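Local coordinates for protein LS-24 (Lathyrus sativus, PDB 3LP9) that is a hemopexin-fold seed albumin that probably binds hemin as a monomer and spermine as a dimer, and may act in the oxidative stress response and polyamine biosynthesis, at residues 49-52 with 53-56; 154-157 with 158-162; 211-214 with 215-218. All coordinates share one frame; numbering follows the deposited sequence.

Interaction 1: 49-52 with 53-56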
loop_
_atom_site.group_PDB
_atom_site.type_symbol
_atom_site.label_atom_id
_atom_site.label_comp_id
_atom_site.label_asym_id
_atom_site.label_seq_id
_atom_site.Cartn_x
_atom_site.Cartn_y
_atom_site.Cartn_z
ATOM N N ASP A 49 -1.418 17.020 -1.758
ATOM C CA ASP A 49 -2.044 18.373 -1.899
ATOM C C ASP A 49 -2.277 18.651 -3.379
ATOM O O ASP A 49 -3.350 19.159 -3.760
ATOM C CB ASP A 49 -1.185 19.495 -1.304
ATOM C CG ASP A 49 -1.022 19.382 0.183
ATOM O OD1 ASP A 49 -1.919 18.867 0.867
ATOM O OD2 ASP A 49 0.006 19.823 0.694
ATOM N N GLY A 50 -1.300 18.281 -4.205
ATOM C CA GLY A 50 -1.397 18.494 -5.631
ATOM C C GLY A 50 -2.389 17.649 -6.379
ATOM O O GLY A 50 -3.061 18.132 -7.282
ATOM N N PHE A 51 -2.399 16.360 -6.046
ATOM C CA PHE A 51 -3.271 15.336 -6.657
ATOM C C PHE A 51 -4.179 14.793 -5.569
ATOM O O PHE A 51 -3.917 13.722 -5.025
ATOM C CB PHE A 51 -2.439 14.165 -7.230
ATOM C CG PHE A 51 -1.488 14.562 -8.296
ATOM C CD1 PHE A 51 -1.862 14.600 -9.618
ATOM C CD2 PHE A 51 -0.191 14.897 -7.984
ATOM C CE1 PHE A 51 -0.941 14.982 -10.610
ATOM C CE2 PHE A 51 0.710 15.263 -8.945
ATOM C CZ PHE A 51 0.320 15.301 -10.278
ATOM N N LYS A 52 -5.226 15.532 -5.219
ATOM C CA LYS A 52 -6.048 15.161 -4.082
ATOM C C LYS A 52 -6.628 13.755 -4.084
ATOM O O LYS A 52 -6.923 13.255 -3.020
ATOM C CB LYS A 52 -7.142 16.208 -3.823
ATOM C CG LYS A 52 -6.652 17.241 -2.800
ATOM C CD LYS A 52 -7.334 18.600 -2.930
ATOM C CE LYS A 52 -6.265 19.721 -2.862
ATOM N NZ LYS A 52 -6.352 20.516 -4.130
ATOM N N SER A 53 -6.849 13.151 -5.269
ATOM C CA SER A 53 -7.291 11.774 -5.357
ATOM C C SER A 53 -6.277 10.782 -4.714
ATOM O O SER A 53 -6.630 9.645 -4.389
ATOM C CB SER A 53 -7.606 11.396 -6.810
ATOM O OG SER A 53 -6.492 10.990 -7.585
ATOM N N LEU A 54 -5.018 11.233 -4.525
ATOM C CA LEU A 54 -3.927 10.407 -3.986
ATOM C C LEU A 54 -3.686 10.663 -2.500
ATOM O O LEU A 54 -3.056 9.878 -1.844
ATOM C CB LEU A 54 -2.658 10.685 -4.788
ATOM C CG LEU A 54 -2.279 9.770 -5.942
ATOM C CD1 LEU A 54 -3.470 9.239 -6.685
ATOM C CD2 LEU A 54 -1.354 10.465 -6.898
ATOM N N ASN A 55 -4.214 11.771 -1.994
ATOM C CA ASN A 55 -4.100 12.205 -0.618
ATOM C C ASN A 55 -4.195 11.101 0.455
ATOM O O ASN A 55 -3.211 10.838 1.177
ATOM C CB ASN A 55 -5.115 13.318 -0.390
ATOM C CG ASN A 55 -5.389 13.591 1.085
ATOM O OD1 ASN A 55 -4.524 13.986 1.855
ATOM N ND2 ASN A 55 -6.634 13.335 1.487
ATOM N N GLN A 56 -5.338 10.434 0.578
ATOM C CA GLN A 56 -5.406 9.318 1.520
ATOM C C GLN A 56 -5.145 7.951 0.879
ATOM O O GLN A 56 -5.975 7.086 0.881
ATOM C CB GLN A 56 -6.719 9.365 2.318
ATOM C CG GLN A 56 -6.882 10.702 3.081
ATOM C CD GLN A 56 -8.064 10.684 3.975
ATOM O OE1 GLN A 56 -9.190 10.709 3.515
ATOM N NE2 GLN A 56 -7.827 10.527 5.244
#
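Leu54 folds back on Phe51 just after helix 47-50, the short helix that ends the first four-stranded blade of this hemopexin-type beta-propeller. Two overlapping beta-turns make the reversal. In the first, Leu54 N donates to Phe51 O over 2.8 Å and nearly straight (161°); in the second, one residue on, Asn55 N reaches Lys52 O over a longer 3.3 Å.

Along the Leu54 side chain, CB sits 3.3 Å from Phe51 O, beside the carbonyl that takes the turn bond. CG then carries the branch outward to two different neighbours. Leu54 CD2 packs against Phe51 CB at 3.9 Å, an apolar touch on the stem that carries the ring. The second methyl turns to the other side, where Leu54 CD1 comes within 3.6 Å of Ser53 OG. Beyond the turn, the leucine meets Ile97 of strand 96-98 and Val47 of the preceding helix, which buries it between helix 47-50 and strand 96-98. Ser53 rests on the same Ile97, so two successive side chains of the turn pack on one residue of that strand.

Phe51 sends its ring elsewhere. With CG anti to the carbonyl carbon (chi1 -61°), the phenyl leaves the turn and meets the ring of Tyr26. Asp95 both touches the Phe51 side chain and accepts a hydrogen bond from Ser53 N, so one loop residue holds two points of the turn. At the far end, Gln56 NE2 donates to Ile97 O of the second subunit, bringing the chain to the dimer interface. Close to the second turn bond, Asn55 CB presses on Lys52 O at 3.2 Å.

Interaction 2: 154-157 with 158-162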
loop_
_atom_site.group_PDB
_atom_site.type_symbol
_atom_site.label_atom_id
_atom_site.label_comp_id
_atom_site.label_asym_id
_atom_site.label_seq_id
_atom_site.Cartn_x
_atom_site.Cartn_y
_atom_site.Cartn_z
ATOM N N GLU A 154 12.874 -11.595 -22.785
ATOM C CA GLU A 154 13.916 -11.707 -21.764
ATOM C C GLU A 154 14.332 -10.395 -21.096
ATOM O O GLU A 154 14.546 -9.383 -21.787
ATOM C CB GLU A 154 15.145 -12.310 -22.394
ATOM C CG GLU A 154 15.710 -13.384 -21.539
ATOM C CD GLU A 154 16.230 -14.480 -22.415
ATOM O OE1 GLU A 154 15.525 -15.550 -22.501
ATOM O OE2 GLU A 154 17.315 -14.247 -23.042
ATOM N N ILE A 155 14.453 -10.411 -19.761
ATOM C CA ILE A 155 15.025 -9.267 -19.006
ATOM C C ILE A 155 16.536 -9.259 -19.175
ATOM O O ILE A 155 17.233 -10.193 -18.765
ATOM C CB ILE A 155 14.716 -9.326 -17.490
ATOM C CG1 ILE A 155 13.202 -9.378 -17.238
ATOM C CG2 ILE A 155 15.432 -8.153 -16.720
ATOM C CD1 ILE A 155 12.765 -9.076 -15.803
ATOM N N LYS A 156 17.050 -8.177 -19.727
ATOM C CA LYS A 156 18.478 -8.083 -20.033
ATOM C C LYS A 156 19.137 -6.935 -19.289
ATOM O O LYS A 156 18.468 -6.034 -18.782
ATOM C CB LYS A 156 18.647 -7.938 -21.541
ATOM C CG LYS A 156 18.504 -9.301 -22.229
ATOM C CD LYS A 156 18.186 -9.177 -23.747
ATOM C CE LYS A 156 16.994 -8.249 -24.013
ATOM N NZ LYS A 156 16.935 -7.917 -25.500
ATOM N N SER A 157 20.455 -6.969 -19.218
ATOM C CA SER A 157 21.224 -5.934 -18.517
ATOM C C SER A 157 21.136 -4.653 -19.327
ATOM O O SER A 157 20.926 -4.702 -20.549
ATOM C CB SER A 157 22.692 -6.393 -18.355
ATOM O OG SER A 157 23.441 -6.151 -19.533
ATOM N N ILE A 158 21.298 -3.510 -18.674
ATOM C CA ILE A 158 21.263 -2.219 -19.365
ATOM C C ILE A 158 22.364 -2.075 -20.407
ATOM O O ILE A 158 22.130 -1.553 -21.493
ATOM C CB ILE A 158 21.332 -1.044 -18.362
ATOM C CG1 ILE A 158 19.967 -0.869 -17.687
ATOM C CG2 ILE A 158 21.813 0.222 -19.081
ATOM C CD1 ILE A 158 19.937 0.082 -16.440
ATOM N N SER A 159 23.582 -2.529 -20.122
ATOM C CA SER A 159 24.646 -2.328 -21.143
ATOM C C SER A 159 24.373 -3.134 -22.431
ATOM O O SER A 159 24.670 -2.655 -23.539
ATOM C CB SER A 159 26.059 -2.584 -20.599
ATOM O OG SER A 159 26.004 -3.618 -19.626
ATOM N N SER A 160 23.795 -4.332 -22.298
ATOM C CA SER A 160 23.373 -5.112 -23.461
ATOM C C SER A 160 22.389 -4.312 -24.361
ATOM O O SER A 160 22.307 -4.535 -25.572
ATOM C CB SER A 160 22.756 -6.451 -23.022
ATOM O OG SER A 160 21.377 -6.298 -22.701
ATOM N N GLY A 161 21.663 -3.360 -23.770
ATOM C CA GLY A 161 20.575 -2.704 -24.475
ATOM C C GLY A 161 20.869 -1.257 -24.749
ATOM O O GLY A 161 20.378 -0.730 -25.734
ATOM N N TYR A 162 21.687 -0.624 -23.914
ATOM C CA TYR A 162 22.056 0.811 -24.057
ATOM C C TYR A 162 23.591 0.977 -24.100
ATOM O O TYR A 162 24.201 1.390 -23.080
ATOM C CB TYR A 162 21.500 1.640 -22.872
ATOM C CG TYR A 162 20.010 1.557 -22.790
ATOM C CD1 TYR A 162 19.205 2.551 -23.387
ATOM C CD2 TYR A 162 19.379 0.438 -22.233
ATOM C CE1 TYR A 162 17.822 2.452 -23.397
ATOM C CE2 TYR A 162 18.006 0.340 -22.224
ATOM C CZ TYR A 162 17.225 1.337 -22.805
ATOM O OH TYR A 162 15.847 1.222 -22.840
HETATM O O HOH W 1 19.316 -5.912 -24.907
#
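Ser160 OG is gripped from two directions: it donates to Ser157 O over 2.7 Å and accepts from a water at 3.0 Å. The hydroxyl meets the carbonyl close to its plane, tilted 19° from it. A first torsion of 84° sets OG between the backbone N and the carbonyl carbon of Ser160, folding the short side chain back over the turn it springs from. There it also rests against Lys156 CB, 3.4 Å away.

The same water accepts from Lys156 NZ. The lysine chain runs beside the turn and bends at chi3 to bring its ammonium to this bridge, joining the end of strand 149-157 to the start of helix 158-161.

Ser157 is the N-cap of that helix. Its OG accepts from Ser160 N in a weak bond, 3.3 Å long though fairly straight, so the two serines exchange bonds: hydroxyl to carbonyl one way, amide to hydroxyl the other. Further round, Ile158 O takes both Gly161 N and Tyr162 N, the latter at 2.6 Å, and the single weakly bonded turn closes on that one carbonyl. The oxygen also lies at the edge of the Tyr162 ring, in its plane.

This strand-to-helix step ends the third four-stranded sheet of the hemopexin propeller. Ile158 packs on Phe135, with its side chain about 7 Å from that of Asp121, a calcium ligand, while Tyr162 OH bonds to Tyr124 OH.

The donors line up in one sense, from Lys156 NZ through the water and Ser160 OG to Ser157 O. Because the serine proton is committed to the carbonyl, the water has to give one of its own, and the ammonium charge would probably polarise the whole relay.

Interaction 3: 211-214 with 215-218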
loop_
_atom_site.group_PDB
_atom_site.type_symbol
_atom_site.label_atom_id
_atom_site.label_comp_id
_atom_site.label_asym_id
_atom_site.label_seq_id
_atom_site.Cartn_x
_atom_site.Cartn_y
_atom_site.Cartn_z
ATOM N N VAL A 211 27.251 13.279 -19.867
ATOM C CA VAL A 211 26.534 13.389 -18.598
ATOM C C VAL A 211 26.766 14.721 -17.900
ATOM O O VAL A 211 27.887 15.060 -17.525
ATOM C CB VAL A 211 26.895 12.212 -17.650
ATOM C CG1 VAL A 211 26.213 12.329 -16.321
ATOM C CG2 VAL A 211 26.589 10.880 -18.343
ATOM N N ARG A 212 25.689 15.472 -17.662
ATOM C CA ARG A 212 25.842 16.769 -17.021
ATOM C C ARG A 212 25.008 16.894 -15.791
ATOM O O ARG A 212 24.355 15.933 -15.330
ATOM C CB ARG A 212 25.539 17.890 -18.026
ATOM C CG ARG A 212 26.591 18.091 -19.131
ATOM C CD ARG A 212 26.007 18.520 -20.449
ATOM N NE ARG A 212 27.016 18.675 -21.503
ATOM C CZ ARG A 212 27.844 19.709 -21.599
ATOM N NH1 ARG A 212 27.778 20.702 -20.685
ATOM N NH2 ARG A 212 28.766 19.731 -22.559
ATOM N N GLU A 213 25.037 18.088 -15.221
ATOM C CA GLU A 213 24.298 18.404 -14.008
ATOM C C GLU A 213 22.963 18.978 -14.336
ATOM O O GLU A 213 22.855 19.822 -15.216
ATOM C CB GLU A 213 25.078 19.349 -13.132
ATOM C CG GLU A 213 26.464 18.911 -13.044
ATOM C CD GLU A 213 26.994 18.851 -11.658
ATOM O OE1 GLU A 213 26.705 19.803 -10.902
ATOM O OE2 GLU A 213 27.751 17.881 -11.319
ATOM N N ILE A 214 21.952 18.422 -13.637
ATOM C CA ILE A 214 20.538 18.758 -13.765
ATOM C C ILE A 214 20.268 20.303 -13.753
ATOM O O ILE A 214 19.630 20.838 -14.681
ATOM C CB ILE A 214 19.692 18.022 -12.642
ATOM C CG1 ILE A 214 19.642 16.496 -12.882
ATOM C CG2 ILE A 214 18.296 18.584 -12.598
ATOM C CD1 ILE A 214 19.113 15.732 -11.740
ATOM N N VAL A 215 20.820 20.990 -12.741
ATOM C CA VAL A 215 20.627 22.437 -12.488
ATOM C C VAL A 215 21.448 23.346 -13.413
ATOM O O VAL A 215 21.204 24.544 -13.456
ATOM C CB VAL A 215 20.842 22.808 -10.933
ATOM C CG1 VAL A 215 19.926 21.925 -10.066
ATOM C CG2 VAL A 215 22.261 22.613 -10.479
ATOM N N ASP A 216 22.416 22.768 -14.136
ATOM C CA ASP A 216 23.214 23.470 -15.139
ATOM C C ASP A 216 22.377 23.574 -16.378
ATOM O O ASP A 216 22.386 24.592 -17.069
ATOM C CB ASP A 216 24.471 22.684 -15.466
ATOM C CG ASP A 216 25.544 22.856 -14.410
ATOM O OD1 ASP A 216 25.461 23.834 -13.649
ATOM O OD2 ASP A 216 26.472 22.001 -14.312
ATOM N N TYR A 217 21.639 22.499 -16.625
ATOM C CA TYR A 217 20.781 22.334 -17.795
ATOM C C TYR A 217 19.426 23.027 -17.633
ATOM O O TYR A 217 18.892 23.594 -18.576
ATOM C CB TYR A 217 20.594 20.825 -18.102
ATOM C CG TYR A 217 19.829 20.511 -19.356
ATOM C CD1 TYR A 217 20.317 20.843 -20.613
ATOM C CD2 TYR A 217 18.636 19.795 -19.304
ATOM C CE1 TYR A 217 19.604 20.501 -21.751
ATOM C CE2 TYR A 217 17.964 19.483 -20.444
ATOM C CZ TYR A 217 18.428 19.858 -21.638
ATOM O OH TYR A 217 17.680 19.535 -22.767
ATOM N N TRP A 218 18.881 22.970 -16.422
ATOM C CA TRP A 218 17.630 23.640 -16.096
ATOM C C TRP A 218 17.839 24.532 -14.925
ATOM O O TRP A 218 17.477 24.147 -13.826
ATOM C CB TRP A 218 16.530 22.628 -15.777
ATOM C CG TRP A 218 16.012 21.908 -17.000
ATOM C CD1 TRP A 218 15.635 22.463 -18.187
ATOM C CD2 TRP A 218 15.818 20.503 -17.145
ATOM N NE1 TRP A 218 15.241 21.493 -19.076
ATOM C CE2 TRP A 218 15.342 20.273 -18.449
ATOM C CE3 TRP A 218 16.031 19.395 -16.299
ATOM C CZ2 TRP A 218 15.016 18.993 -18.910
ATOM C CZ3 TRP A 218 15.733 18.113 -16.775
ATOM C CH2 TRP A 218 15.224 17.936 -18.069
HETATM O O HOH W 2 26.929 20.392 -16.715
HETATM O O HOH W 3 28.169 22.322 -12.432
#
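The indole of Trp218 has Ile214 CG2 near its CE3, at 4.4 Å, and carries Tyr217 CD2 on one face, 3.4 Å above the plane and over its centre. Trp218 CH2 in turn lies at the edge of the Tyr217 ring, in its plane. Outside partners fix both aromatics: Tyr217 stacks on Tyr194 and bonds through OH to Tyr187 OH, while Trp218 NE1 donates to Tyr31 O. The carboxylates of Glu213 and Asp216 lie side by side, pointing the same way, with planes 25° apart.

In the hemopexin propeller, the last blade ends here as strand 212-213 runs into helix 214-217, with Glu213 at the N-cap. Glu213 O takes two donors, Asp216 N and Tyr217 N. The tighter backbone bond is Trp218 N to Ile214 O, 2.9 Å.

Asp216 OD2 touches the aliphatic stem of Glu213, 3.2 Å from CB, and sits 4.1 Å from Glu213 OE1. Two waters bind at this like-charge contact and probably offset part of the repulsion. One donates to Asp216 OD2 at 2.6 Å and weakly to Glu213 OE1; the other donates to OD2 and weakly accepts from Glu213 N. With Asp192 OD2 close to Glu213 OE2 as well, the glutamate could have a somewhat raised pKa.

In the fold
From the N terminus the three contacts come in series; none nests within or crosses another, and each closes a local turn between residues a few positions apart. Interaction 1 follows helix 47-50 at the end of the first sheet and leads toward helix 58-62 and the next one. After the second sheet, interaction 2 joins strand 149-157 to helix 158-161, ending the third. Interaction 3 repeats this strand-to-helix step at 212-217, and also ties the last blade back to the loop after strand 25-30 of the first. Interactions 1 and 2 lie on opposite sides of the chain's centre, with their own centres 36 Å apart.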